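Long-range contacts in mandelate racemase/muconate lactonizing enzyme (Roseovarius nubinhibens, PDB 2QDD), which is of unknown specific function but is a magnesium-binding member of the enolase superfamily, probably an enzyme of the mandelate racemase/muconate lactonizing type: residues L13-A18 / A326-D331; L28-L33 / C53-S58; P134-S139 / D342-P347; P334-R339 / L353-D358. All blocks are in the same frame, centred on the assembly; numbering follows the deposited sequence.

Interaction 1 of 4, residues L13-A18 / A326-D331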
loop_
_atom_site.group_PDB
_atom_site.type_symbol
_atom_site.label_atom_id
_atom_site.label_comp_id
_atom_site.label_asym_id
_atom_site.label_seq_id
_atom_site.Cartn_x
_atom_site.Cartn_y
_atom_site.Cartn_z
ATOM N N LEU A 13 -36.927 5.405 33.862
ATOM C CA LEU A 13 -38.126 5.806 33.149
ATOM C C LEU A 13 -38.534 4.669 32.223
ATOM O O LEU A 13 -37.715 4.160 31.459
ATOM C CB LEU A 13 -37.864 7.087 32.344
ATOM C CG LEU A 13 -37.850 8.458 33.045
ATOM C CD1 LEU A 13 -36.558 8.732 33.819
ATOM C CD2 LEU A 13 -38.084 9.565 32.038
ATOM N N ASP A 14 -39.796 4.267 32.315
ATOM C CA ASP A 14 -40.381 3.287 31.410
ATOM C C ASP A 14 -41.134 4.038 30.317
ATOM O O ASP A 14 -42.173 4.650 30.579
ATOM C CB ASP A 14 -41.347 2.387 32.188
ATOM C CG ASP A 14 -41.475 1.000 31.589
ATOM O OD1 ASP A 14 -41.916 0.883 30.424
ATOM O OD2 ASP A 14 -41.147 0.023 32.295
ATOM N N LEU A 15 -40.605 4.007 29.097
ATOM C CA LEU A 15 -41.134 4.841 28.020
ATOM C C LEU A 15 -41.732 3.997 26.904
ATOM O O LEU A 15 -40.993 3.452 26.085
ATOM C CB LEU A 15 -40.050 5.744 27.435
ATOM C CG LEU A 15 -39.226 6.671 28.319
ATOM C CD1 LEU A 15 -38.043 7.125 27.501
ATOM C CD2 LEU A 15 -40.055 7.865 28.777
ATOM N N PRO A 16 -43.073 3.895 26.861
ATOM C CA PRO A 16 -43.708 3.117 25.798
ATOM C C PRO A 16 -43.523 3.781 24.437
ATOM O O PRO A 16 -43.546 5.010 24.335
ATOM C CB PRO A 16 -45.186 3.102 26.202
ATOM C CG PRO A 16 -45.361 4.309 27.058
ATOM C CD PRO A 16 -44.059 4.495 27.779
ATOM N N LEU A 17 -43.310 2.965 23.414
ATOM C CA LEU A 17 -43.254 3.447 22.041
ATOM C C LEU A 17 -44.654 3.607 21.462
ATOM O O LEU A 17 -45.572 2.863 21.821
ATOM C CB LEU A 17 -42.426 2.497 21.169
ATOM C CG LEU A 17 -40.962 2.263 21.561
ATOM C CD1 LEU A 17 -40.430 1.036 20.851
ATOM C CD2 LEU A 17 -40.095 3.473 21.262
ATOM N N ALA A 18 -44.801 4.585 20.572
ATOM C CA ALA A 18 -46.014 4.769 19.778
ATOM C C ALA A 18 -46.263 3.609 18.805
ATOM O O ALA A 18 -47.401 3.167 18.641
ATOM C CB ALA A 18 -45.954 6.096 19.025
ATOM N N ALA A 326 -40.252 11.850 19.325
ATOM C CA ALA A 326 -41.315 11.703 18.334
ATOM C C ALA A 326 -41.887 10.287 18.234
ATOM O O ALA A 326 -43.009 10.098 17.755
ATOM C CB ALA A 326 -40.830 12.176 16.970
ATOM N N HIS A 327 -41.118 9.300 18.686
ATOM C CA HIS A 327 -41.521 7.903 18.576
ATOM C C HIS A 327 -42.060 7.338 19.888
ATOM O O HIS A 327 -42.489 6.186 19.939
ATOM C CB HIS A 327 -40.369 7.061 18.019
ATOM C CG HIS A 327 -40.011 7.410 16.609
ATOM N ND1 HIS A 327 -40.466 6.687 15.526
ATOM C CD2 HIS A 327 -39.273 8.425 16.100
ATOM C CE1 HIS A 327 -40.012 7.235 14.412
ATOM N NE2 HIS A 327 -39.290 8.294 14.732
ATOM N N LEU A 328 -42.046 8.163 20.933
ATOM C CA LEU A 328 -42.598 7.806 22.241
ATOM C C LEU A 328 -44.074 8.186 22.369
ATOM O O LEU A 328 -44.519 9.188 21.799
ATOM C CB LEU A 328 -41.812 8.493 23.363
ATOM C CG LEU A 328 -40.300 8.298 23.480
ATOM C CD1 LEU A 328 -39.758 9.210 24.577
ATOM C CD2 LEU A 328 -39.931 6.836 23.740
ATOM N N ALA A 329 -44.818 7.389 23.135
ATOM C CA ALA A 329 -46.213 7.687 23.463
ATOM C C ALA A 329 -46.365 8.521 24.742
ATOM O O ALA A 329 -47.391 9.176 24.943
ATOM C CB ALA A 329 -47.017 6.404 23.563
ATOM N N ASP A 330 -45.343 8.496 25.597
ATOM C CA ASP A 330 -45.324 9.302 26.820
ATOM C C ASP A 330 -44.343 10.479 26.727
ATOM O O ASP A 330 -43.412 10.458 25.919
ATOM C CB ASP A 330 -44.983 8.422 28.026
ATOM C CG ASP A 330 -45.852 8.720 29.238
ATOM O OD1 ASP A 330 -46.104 9.912 29.528
ATOM O OD2 ASP A 330 -46.279 7.754 29.907
ATOM N N ASP A 331 -44.564 11.498 27.558
ATOM C CA ASP A 331 -43.645 12.632 27.693
ATOM C C ASP A 331 -43.502 13.005 29.173
ATOM O O ASP A 331 -44.465 13.467 29.793
ATOM C CB ASP A 331 -44.155 13.832 26.879
ATOM C CG ASP A 331 -43.104 14.934 26.690
ATOM O OD1 ASP A 331 -42.028 14.911 27.330
ATOM O OD2 ASP A 331 -43.374 15.851 25.889
#
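Residues 15-18 and 327-330 run 124° apart and meet in a single backbone bridge, Leu17 with Leu328, their CA atoms 4.4 Å apart. Two nearly straight hydrogen bonds frame the bridge: Ala329 N donates to Pro16 O (3.0 Å, 175°), and Ala18 N to His327 O (2.9 Å, 169°). In both, the donor stands above the carbonyl plane. Leu328 contributes the largest share of any residue to the buried surface. Its CB is turned away from the strand overall yet touches Pro16 O, and with CG beside the backbone N the tip comes back. Leu328 CD1 meets Leu15 CD1 at 4.0 Å, while Leu328 CD2 rests 3.9 Å from Leu15 CB, with Leu17 CD2 a little further off; the leucine chains cross obliquely. At a more exposed place, Pro16 CD touches Asp330 CB at 4.0 Å, and Ala18 CB sits 3.6 Å from His327 O. Asp14 and Asp331 form their salt bridges elsewhere, with Arg32 and Arg339. Main-chain atoms make the hydrogen bonds and mainly the leucines, with Pro16 and Ala329 beside them, the apolar contact, so strand 5-22 of the N-terminal domain is joined to the barrel domain without any charge crossing.

Interaction 2 of 4, residues L28-L33 / C53-S58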
loop_
_atom_site.group_PDB
_atom_site.type_symbol
_atom_site.label_atom_id
_atom_site.label_comp_id
_atom_site.label_asym_id
_atom_site.label_seq_id
_atom_site.Cartn_x
_atom_site.Cartn_y
_atom_site.Cartn_z
ATOM N N LEU A 28 -40.188 -11.792 21.783
ATOM C CA LEU A 28 -40.016 -10.362 22.019
ATOM C C LEU A 28 -41.042 -9.526 21.253
ATOM O O LEU A 28 -41.074 -9.532 20.018
ATOM C CB LEU A 28 -38.598 -9.917 21.646
ATOM C CG LEU A 28 -37.578 -9.663 22.759
ATOM C CD1 LEU A 28 -36.180 -9.895 22.213
ATOM C CD2 LEU A 28 -37.704 -8.251 23.328
ATOM N N LYS A 29 -41.885 -8.817 22.000
ATOM C CA LYS A 29 -42.599 -7.655 21.485
ATOM C C LYS A 29 -41.881 -6.397 21.966
ATOM O O LYS A 29 -41.941 -6.057 23.151
ATOM C CB LYS A 29 -44.055 -7.672 21.972
ATOM C CG LYS A 29 -44.954 -6.600 21.357
ATOM C CD LYS A 29 -46.428 -6.993 21.423
ATOM C CE LYS A 29 -47.085 -6.559 22.732
ATOM N NZ LYS A 29 -47.169 -7.675 23.719
ATOM N N PHE A 30 -41.186 -5.724 21.051
ATOM C CA PHE A 30 -40.378 -4.564 21.417
ATOM C C PHE A 30 -41.225 -3.314 21.638
ATOM O O PHE A 30 -41.690 -2.680 20.692
ATOM C CB PHE A 30 -39.252 -4.303 20.410
ATOM C CG PHE A 30 -38.311 -3.205 20.833
ATOM C CD1 PHE A 30 -38.222 -2.028 20.100
ATOM C CD2 PHE A 30 -37.529 -3.339 21.976
ATOM C CE1 PHE A 30 -37.358 -1.006 20.485
ATOM C CE2 PHE A 30 -36.670 -2.322 22.373
ATOM C CZ PHE A 30 -36.582 -1.155 21.624
ATOM N N ASP A 31 -41.387 -2.963 22.909
ATOM C CA ASP A 31 -42.591 -2.318 23.411
ATOM C C ASP A 31 -42.249 -0.941 23.960
ATOM O O ASP A 31 -43.047 -0.007 23.874
ATOM C CB ASP A 31 -43.186 -3.175 24.534
ATOM C CG ASP A 31 -44.683 -3.371 24.398
ATOM O OD1 ASP A 31 -45.142 -3.792 23.312
ATOM O OD2 ASP A 31 -45.403 -3.120 25.388
ATOM N N ARG A 32 -41.055 -0.831 24.532
ATOM C CA ARG A 32 -40.716 0.274 25.419
ATOM C C ARG A 32 -39.207 0.465 25.554
ATOM O O ARG A 32 -38.419 -0.433 25.234
ATOM C CB ARG A 32 -41.352 0.078 26.800
ATOM C CG ARG A 32 -41.047 -1.269 27.457
ATOM C CD ARG A 32 -42.262 -1.837 28.186
ATOM N NE ARG A 32 -43.123 -0.790 28.731
ATOM C CZ ARG A 32 -44.441 -0.732 28.564
ATOM N NH1 ARG A 32 -45.129 0.268 29.099
ATOM N NH2 ARG A 32 -45.074 -1.674 27.872
ATOM N N LEU A 33 -38.818 1.639 26.041
ATOM C CA LEU A 33 -37.415 1.963 26.244
ATOM C C LEU A 33 -37.097 2.129 27.724
ATOM O O LEU A 33 -37.896 2.674 28.483
ATOM C CB LEU A 33 -37.034 3.229 25.471
ATOM C CG LEU A 33 -37.057 3.199 23.939
ATOM C CD1 LEU A 33 -36.553 4.516 23.387
ATOM C CD2 LEU A 33 -36.246 2.048 23.362
ATOM N N CYS A 53 -30.435 6.650 27.130
ATOM C CA CYS A 53 -31.485 5.731 26.721
ATOM C C CYS A 53 -31.120 4.913 25.472
ATOM O O CYS A 53 -31.345 5.363 24.346
ATOM C CB CYS A 53 -32.804 6.475 26.540
ATOM S SG CYS A 53 -34.176 5.400 26.136
ATOM N N PRO A 54 -30.542 3.710 25.675
ATOM C CA PRO A 54 -30.253 2.759 24.595
ATOM C C PRO A 54 -31.503 2.307 23.852
ATOM O O PRO A 54 -32.571 2.191 24.454
ATOM C CB PRO A 54 -29.624 1.574 25.340
ATOM C CG PRO A 54 -29.075 2.163 26.600
ATOM C CD PRO A 54 -30.089 3.194 26.982
ATOM N N TRP A 55 -31.375 2.058 22.552
ATOM C CA TRP A 55 -32.503 1.572 21.754
ATOM C C TRP A 55 -32.738 0.073 21.968
ATOM O O TRP A 55 -32.372 -0.756 21.132
ATOM C CB TRP A 55 -32.307 1.892 20.272
ATOM C CG TRP A 55 -33.555 1.694 19.458
ATOM C CD1 TRP A 55 -33.858 0.623 18.662
ATOM C CD2 TRP A 55 -34.665 2.594 19.361
ATOM N NE1 TRP A 55 -35.091 0.800 18.076
ATOM C CE2 TRP A 55 -35.608 2.001 18.488
ATOM C CE3 TRP A 55 -34.955 3.847 19.925
ATOM C CZ2 TRP A 55 -36.823 2.615 18.169
ATOM C CZ3 TRP A 55 -36.167 4.461 19.604
ATOM C CH2 TRP A 55 -37.084 3.841 18.732
ATOM N N GLY A 56 -33.348 -0.268 23.098
ATOM C CA GLY A 56 -33.319 -1.638 23.604
ATOM C C GLY A 56 -31.921 -2.076 24.003
ATOM O O GLY A 56 -31.048 -1.248 24.260
ATOM N N HIS A 57 -31.711 -3.387 24.054
ATOM C CA HIS A 57 -30.422 -3.945 24.450
ATOM C C HIS A 57 -29.737 -4.715 23.316
ATOM O O HIS A 57 -28.704 -5.336 23.538
ATOM C CB HIS A 57 -30.570 -4.822 25.703
ATOM C CG HIS A 57 -31.639 -5.865 25.599
ATOM N ND1 HIS A 57 -31.469 -7.040 24.897
ATOM C CD2 HIS A 57 -32.891 -5.914 26.114
ATOM C CE1 HIS A 57 -32.573 -7.762 24.975
ATOM N NE2 HIS A 57 -33.451 -7.102 25.709
ATOM N N SER A 58 -30.312 -4.657 22.112
ATOM C CA SER A 58 -29.801 -5.425 20.980
ATOM C C SER A 58 -29.185 -4.543 19.890
ATOM O O SER A 58 -28.487 -5.039 19.005
ATOM C CB SER A 58 -30.894 -6.336 20.408
ATOM O OG SER A 58 -31.680 -5.670 19.436
#
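Leu33 and Phe30 reach from one strand to the loop 53-58, and no hydrogen bond crosses between them. The tight part lies around Leu33 and the Phe30 ring; Leu33 atoms fan out over three partners. Leu33 CB touches Cys53 SG at 3.7 Å, Leu33 CD1 reaches Trp55 CZ3 at 3.8 Å, and Leu33 CD2 lies 3.7 Å from Gly56 N. Phe30, its CG anti to the backbone N, puts CE1 3.8 Å from Trp55 NE1, over the indole face that Leu33 CD2 also covers, both offset toward the rim; the two rings are oblique, at 56°. Phe30 CE2 comes to 3.6 Å from Gly56 CA, so close that a CB on this residue of positive phi would clash with the ring. The indole N-H itself is engaged by Tyr21 OH. Matters are looser at the start of the strand. Leu28 and Lys29 are exposed and poorly ordered, and the Asp31-Arg32 salt bridge takes no part in the packing. His57 ND1 bonds Gln96 O of the second subunit. Strand 29-42 lies between strands 5-22 and 47-52 in the antiparallel sheet of the N-terminal domain, Leu17 packs on both Phe30 and Trp55, and the loop runs on toward helix 64-78.

Interaction 3 of 4, residues P134-S139 / D342-P347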
loop_
_atom_site.group_PDB
_atom_site.type_symbol
_atom_site.label_atom_id
_atom_site.label_comp_id
_atom_site.label_asym_id
_atom_site.label_seq_id
_atom_site.Cartn_x
_atom_site.Cartn_y
_atom_site.Cartn_z
ATOM N N PRO A 134 -32.002 26.577 13.479
ATOM C CA PRO A 134 -33.030 25.561 13.253
ATOM C C PRO A 134 -32.530 24.405 12.385
ATOM O O PRO A 134 -32.032 24.619 11.280
ATOM C CB PRO A 134 -34.153 26.338 12.553
ATOM C CG PRO A 134 -33.496 27.541 11.976
ATOM C CD PRO A 134 -32.383 27.883 12.911
ATOM N N VAL A 135 -32.658 23.190 12.907
ATOM C CA VAL A 135 -32.075 22.007 12.286
ATOM C C VAL A 135 -33.204 21.182 11.672
ATOM O O VAL A 135 -34.162 20.845 12.369
ATOM C CB VAL A 135 -31.261 21.162 13.319
ATOM C CG1 VAL A 135 -30.709 19.886 12.680
ATOM C CG2 VAL A 135 -30.115 21.989 13.903
ATOM N N PRO A 136 -33.098 20.864 10.363
ATOM C CA PRO A 136 -34.057 19.982 9.689
ATOM C C PRO A 136 -34.176 18.620 10.372
ATOM O O PRO A 136 -33.180 18.068 10.843
ATOM C CB PRO A 136 -33.464 19.826 8.286
ATOM C CG PRO A 136 -32.656 21.047 8.087
ATOM C CD PRO A 136 -32.054 21.330 9.432
ATOM N N ILE A 137 -35.402 18.115 10.446
ATOM C CA ILE A 137 -35.695 16.851 11.099
ATOM C C ILE A 137 -36.099 15.867 10.016
ATOM O O ILE A 137 -36.898 16.208 9.144
ATOM C CB ILE A 137 -36.836 17.002 12.160
ATOM C CG1 ILE A 137 -36.474 18.055 13.215
ATOM C CG2 ILE A 137 -37.167 15.664 12.835
ATOM C CD1 ILE A 137 -35.094 17.874 13.860
ATOM N N ASN A 138 -35.541 14.660 10.051
ATOM C CA ASN A 138 -35.938 13.639 9.085
ATOM C C ASN A 138 -37.084 12.722 9.524
ATOM O O ASN A 138 -37.235 12.420 10.707
ATOM C CB ASN A 138 -34.732 12.856 8.537
ATOM C CG ASN A 138 -34.127 11.920 9.556
ATOM O OD1 ASN A 138 -34.558 10.774 9.701
ATOM N ND2 ASN A 138 -33.112 12.396 10.263
ATOM N N SER A 139 -37.889 12.293 8.554
ATOM C CA SER A 139 -38.937 11.301 8.783
ATOM C C SER A 139 -38.388 9.881 8.790
ATOM O O SER A 139 -37.303 9.623 8.265
ATOM C CB SER A 139 -40.019 11.417 7.712
ATOM O OG SER A 139 -39.535 11.011 6.443
ATOM N N ASP A 342 -42.989 21.985 11.982
ATOM C CA ASP A 342 -42.969 22.073 10.514
ATOM C C ASP A 342 -41.641 21.634 9.869
ATOM O O ASP A 342 -41.152 22.252 8.918
ATOM C CB ASP A 342 -43.426 23.464 10.033
ATOM C CG ASP A 342 -44.164 23.415 8.702
ATOM O OD1 ASP A 342 -43.793 24.189 7.793
ATOM O OD2 ASP A 342 -45.113 22.608 8.562
ATOM N N GLY A 343 -41.069 20.557 10.405
ATOM C CA GLY A 343 -39.880 19.936 9.833
ATOM C C GLY A 343 -38.561 20.480 10.353
ATOM O O GLY A 343 -37.505 20.104 9.850
ATOM N N LEU A 344 -38.620 21.365 11.347
ATOM C CA LEU A 344 -37.425 21.993 11.923
ATOM C C LEU A 344 -37.466 21.971 13.450
ATOM O O LEU A 344 -38.545 22.041 14.048
ATOM C CB LEU A 344 -37.283 23.444 11.442
ATOM C CG LEU A 344 -36.938 23.748 9.977
ATOM C CD1 LEU A 344 -37.293 25.187 9.643
ATOM C CD2 LEU A 344 -35.476 23.509 9.690
ATOM N N ALA A 345 -36.288 21.881 14.072
ATOM C CA ALA A 345 -36.158 22.005 15.524
ATOM C C ALA A 345 -35.019 22.934 15.916
ATOM O O ALA A 345 -33.948 22.900 15.323
ATOM C CB ALA A 345 -35.975 20.642 16.174
ATOM N N THR A 346 -35.275 23.764 16.922
ATOM C CA THR A 346 -34.349 24.804 17.364
ATOM C C THR A 346 -33.948 24.422 18.784
ATOM O O THR A 346 -34.811 24.033 19.575
ATOM C CB THR A 346 -35.048 26.197 17.365
ATOM O OG1 THR A 346 -35.554 26.489 16.056
ATOM C CG2 THR A 346 -34.097 27.310 17.774
ATOM N N PRO A 347 -32.639 24.502 19.109
ATOM C CA PRO A 347 -32.243 24.294 20.503
ATOM C C PRO A 347 -32.597 25.520 21.350
ATOM O O PRO A 347 -32.698 26.618 20.809
ATOM C CB PRO A 347 -30.725 24.118 20.406
ATOM C CG PRO A 347 -30.330 24.909 19.205
ATOM C CD PRO A 347 -31.475 24.783 18.239
#
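Strand 344-345 pairs antiparallel with the start of strand 135-141. Val135 and Ala345 form a hydrogen-bonded pair, with Val135 N reaching Ala345 O at 2.8 Å (175°) and Ala345 N returning to Val135 O at 2.9 Å. A third bond, Ile137 N to Gly343 O at 3.0 Å, extends the ladder. Between them Pro136 faces Leu344 in a non-hydrogen-bonded pair, so the missing N-H of the proline costs this ladder nothing. Instead Leu344 CD2 lies against Pro136 N at 3.6 Å, the two side chains pointing the same way, with Pro134 CB close by. Gly343 has a backbone in which a side chain would jam against the carbonyl of Asp342.

Ile137 is the side chain to follow. Ile137 CB starts 3.9 Å from Gly343 O. Ile137 CG1, beside the backbone N (chi1 -57°), passes Ala345 N at 3.9 Å, and the second turn (chi2 -51°) lays Ile137 CD1 on Ala345 CB at 3.7 Å. Tyr161 and Asn340 also touch this side chain, and Leu307 of helix 300-311 packs on Ala345. An alanine in place of Ile137 would lose CG1, CG2 and CD1 and would probably loosen the packing over Ala345 while sparing the main-chain ladder. Strand 135-141 is the first of seven parallel strands, consistent with the (β/α)7β modified TIM barrel of the enolase superfamily; 344-345 is a short antiparallel strand added at the edge of that first strand, outside the parallel set.

Interaction 4 of 4, residues P334-R339 / L353-D358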
loop_
_atom_site.group_PDB
_atom_site.type_symbol
_atom_site.label_atom_id
_atom_site.label_comp_id
_atom_site.label_asym_id
_atom_site.label_seq_id
_atom_site.Cartn_x
_atom_site.Cartn_y
_atom_site.Cartn_z
ATOM N N PRO A 334 -42.953 17.752 29.456
ATOM C CA PRO A 334 -43.844 18.357 28.458
ATOM C C PRO A 334 -43.526 19.831 28.230
ATOM O O PRO A 334 -43.206 20.548 29.184
ATOM C CB PRO A 334 -45.236 18.213 29.091
ATOM C CG PRO A 334 -45.076 17.204 30.180
ATOM C CD PRO A 334 -43.693 17.405 30.684
ATOM N N GLY A 335 -43.574 20.257 26.969
ATOM C CA GLY A 335 -43.263 21.635 26.588
ATOM C C GLY A 335 -41.825 22.076 26.817
ATOM O O GLY A 335 -41.533 23.277 26.849
ATOM N N GLN A 336 -40.927 21.105 26.974
ATOM C CA GLN A 336 -39.529 21.375 27.301
ATOM C C GLN A 336 -38.598 20.774 26.261
ATOM O O GLN A 336 -38.904 19.740 25.668
ATOM C CB GLN A 336 -39.182 20.818 28.679
ATOM C CG GLN A 336 -39.480 21.763 29.820
ATOM C CD GLN A 336 -38.583 21.516 31.011
ATOM O OE1 GLN A 336 -37.533 22.145 31.147
ATOM N NE2 GLN A 336 -38.985 20.590 31.879
ATOM N N GLY A 337 -37.463 21.435 26.049
ATOM C CA GLY A 337 -36.448 20.963 25.117
ATOM C C GLY A 337 -36.806 21.211 23.667
ATOM O O GLY A 337 -37.793 21.878 23.366
ATOM N N ALA A 338 -36.000 20.664 22.763
ATOM C CA ALA A 338 -36.118 20.965 21.342
ATOM C C ALA A 338 -37.196 20.105 20.695
ATOM O O ALA A 338 -37.128 18.879 20.744
ATOM C CB ALA A 338 -34.783 20.760 20.653
ATOM N N ARG A 339 -38.196 20.756 20.101
ATOM C CA ARG A 339 -39.342 20.053 19.522
ATOM C C ARG A 339 -39.501 20.361 18.036
ATOM O O ARG A 339 -39.008 21.381 17.544
ATOM C CB ARG A 339 -40.651 20.378 20.263
ATOM C CG ARG A 339 -40.534 20.735 21.751
ATOM C CD ARG A 339 -40.182 19.543 22.639
ATOM N NE ARG A 339 -41.186 18.486 22.608
ATOM C CZ ARG A 339 -41.484 17.696 23.637
ATOM N NH1 ARG A 339 -40.871 17.834 24.805
ATOM N NH2 ARG A 339 -42.407 16.759 23.494
ATOM N N LEU A 353 -28.130 23.374 29.231
ATOM C CA LEU A 353 -28.873 22.493 28.342
ATOM C C LEU A 353 -30.242 23.077 28.019
ATOM O O LEU A 353 -30.769 22.866 26.921
ATOM C CB LEU A 353 -29.024 21.132 29.018
ATOM C CG LEU A 353 -29.546 19.880 28.323
ATOM C CD1 LEU A 353 -28.792 19.583 27.062
ATOM C CD2 LEU A 353 -29.349 18.751 29.296
ATOM N N GLY A 354 -30.802 23.810 28.986
ATOM C CA GLY A 354 -32.089 24.484 28.832
ATOM C C GLY A 354 -33.276 23.542 28.886
ATOM O O GLY A 354 -34.323 23.814 28.291
ATOM N N VAL A 355 -33.107 22.416 29.577
ATOM C CA VAL A 355 -34.237 21.570 29.958
ATOM C C VAL A 355 -34.085 21.047 31.387
ATOM O O VAL A 355 -33.079 20.426 31.722
ATOM C CB VAL A 355 -34.586 20.459 28.890
ATOM C CG1 VAL A 355 -33.399 20.107 28.008
ATOM C CG2 VAL A 355 -35.209 19.217 29.522
ATOM N N ILE A 356 -35.081 21.350 32.224
ATOM C CA ILE A 356 -35.079 20.988 33.647
ATOM C C ILE A 356 -36.240 20.030 33.930
ATOM O O ILE A 356 -37.401 20.446 33.930
ATOM C CB ILE A 356 -35.194 22.239 34.566
ATOM C CG1 ILE A 356 -34.084 23.252 34.258
ATOM C CG2 ILE A 356 -35.143 21.839 36.038
ATOM C CD1 ILE A 356 -34.518 24.707 34.373
ATOM N N PRO A 357 -35.928 18.739 34.147
ATOM C CA PRO A 357 -36.908 17.750 34.597
ATOM C C PRO A 357 -37.434 18.028 36.002
ATOM O O PRO A 357 -36.677 18.439 36.887
ATOM C CB PRO A 357 -36.118 16.434 34.579
ATOM C CG PRO A 357 -34.937 16.700 33.716
ATOM C CD PRO A 357 -34.605 18.130 33.943
ATOM N N ASP A 358 -38.731 17.813 36.190
ATOM C CA ASP A 358 -39.328 17.819 37.522
ATOM C C ASP A 358 -39.340 16.396 38.086
ATOM O O ASP A 358 -39.958 15.508 37.493
ATOM C CB ASP A 358 -40.748 18.396 37.466
ATOM C CG ASP A 358 -41.383 18.538 38.840
ATOM O OD1 ASP A 358 -42.512 18.037 39.015
ATOM O OD2 ASP A 358 -40.760 19.150 39.739
#
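Two irregular loops of the barrel domain, one before and one after strand 344-345, are clipped together by a glutamine amide that pairs with a main chain much as a peptide group in a sheet would. Gln336 has CG beside its backbone N and runs extended from there, bringing both ends of the amide to Ile356. Ile356 N donates to Gln336 OE1 (2.8 Å, 159°), and Gln336 NE2 donates to Ile356 O at a short 2.6 Å (165°). The accepting oxygen of Ile356 lies in the amide plane, whereas the donor stands well above the plane of the Ile356 carbonyl. Gln336 OE1 also sits 3.6 Å from Val355 CA. Val355 points toward the other loop, its CB 4.2 Å from Gly337 N, and is backed by Leu301 and Ile333. Within its own loop, Arg339 NH1 reaches Gln336 O at 2.9 Å, with the oxygen in the guanidinium plane at its edge, while NH2 pairs with Asp331. An alanine at Gln336 would remove both amide bonds and would probably leave these loops held to each other only slackly. Because one end of the amide accepts and the other donates, its flip is fixed, and a single neutral side chain serves both the N-H and the carbonyl of Ile356.

Overall arrangement
Interactions 1 and 2 share the N-terminal sheet: their centres are 11 Å apart, and strands 5-22 and 29-42 are tied by a probable hydrogen bond from Leu33 N to Leu15 O (2.8 Å) and the salt bridge from Asp14 OD1 to Arg32 NE (2.7 Å). Another salt bridge, Asp331 OD2 to Arg339 NH2 (2.7 Å), connects interaction 1 with interaction 4, which packs on interaction 3 through Ala345 CB and Arg339 O (3.4 Å). Interactions 1 and 2 lie nearest the magnesium site, empty in this chain: the side chain of His327 is about 10 Å from that of Asp196, and that of Trp55 about 9 Å from that of Glu244. Interactions 3 and 4 are remote.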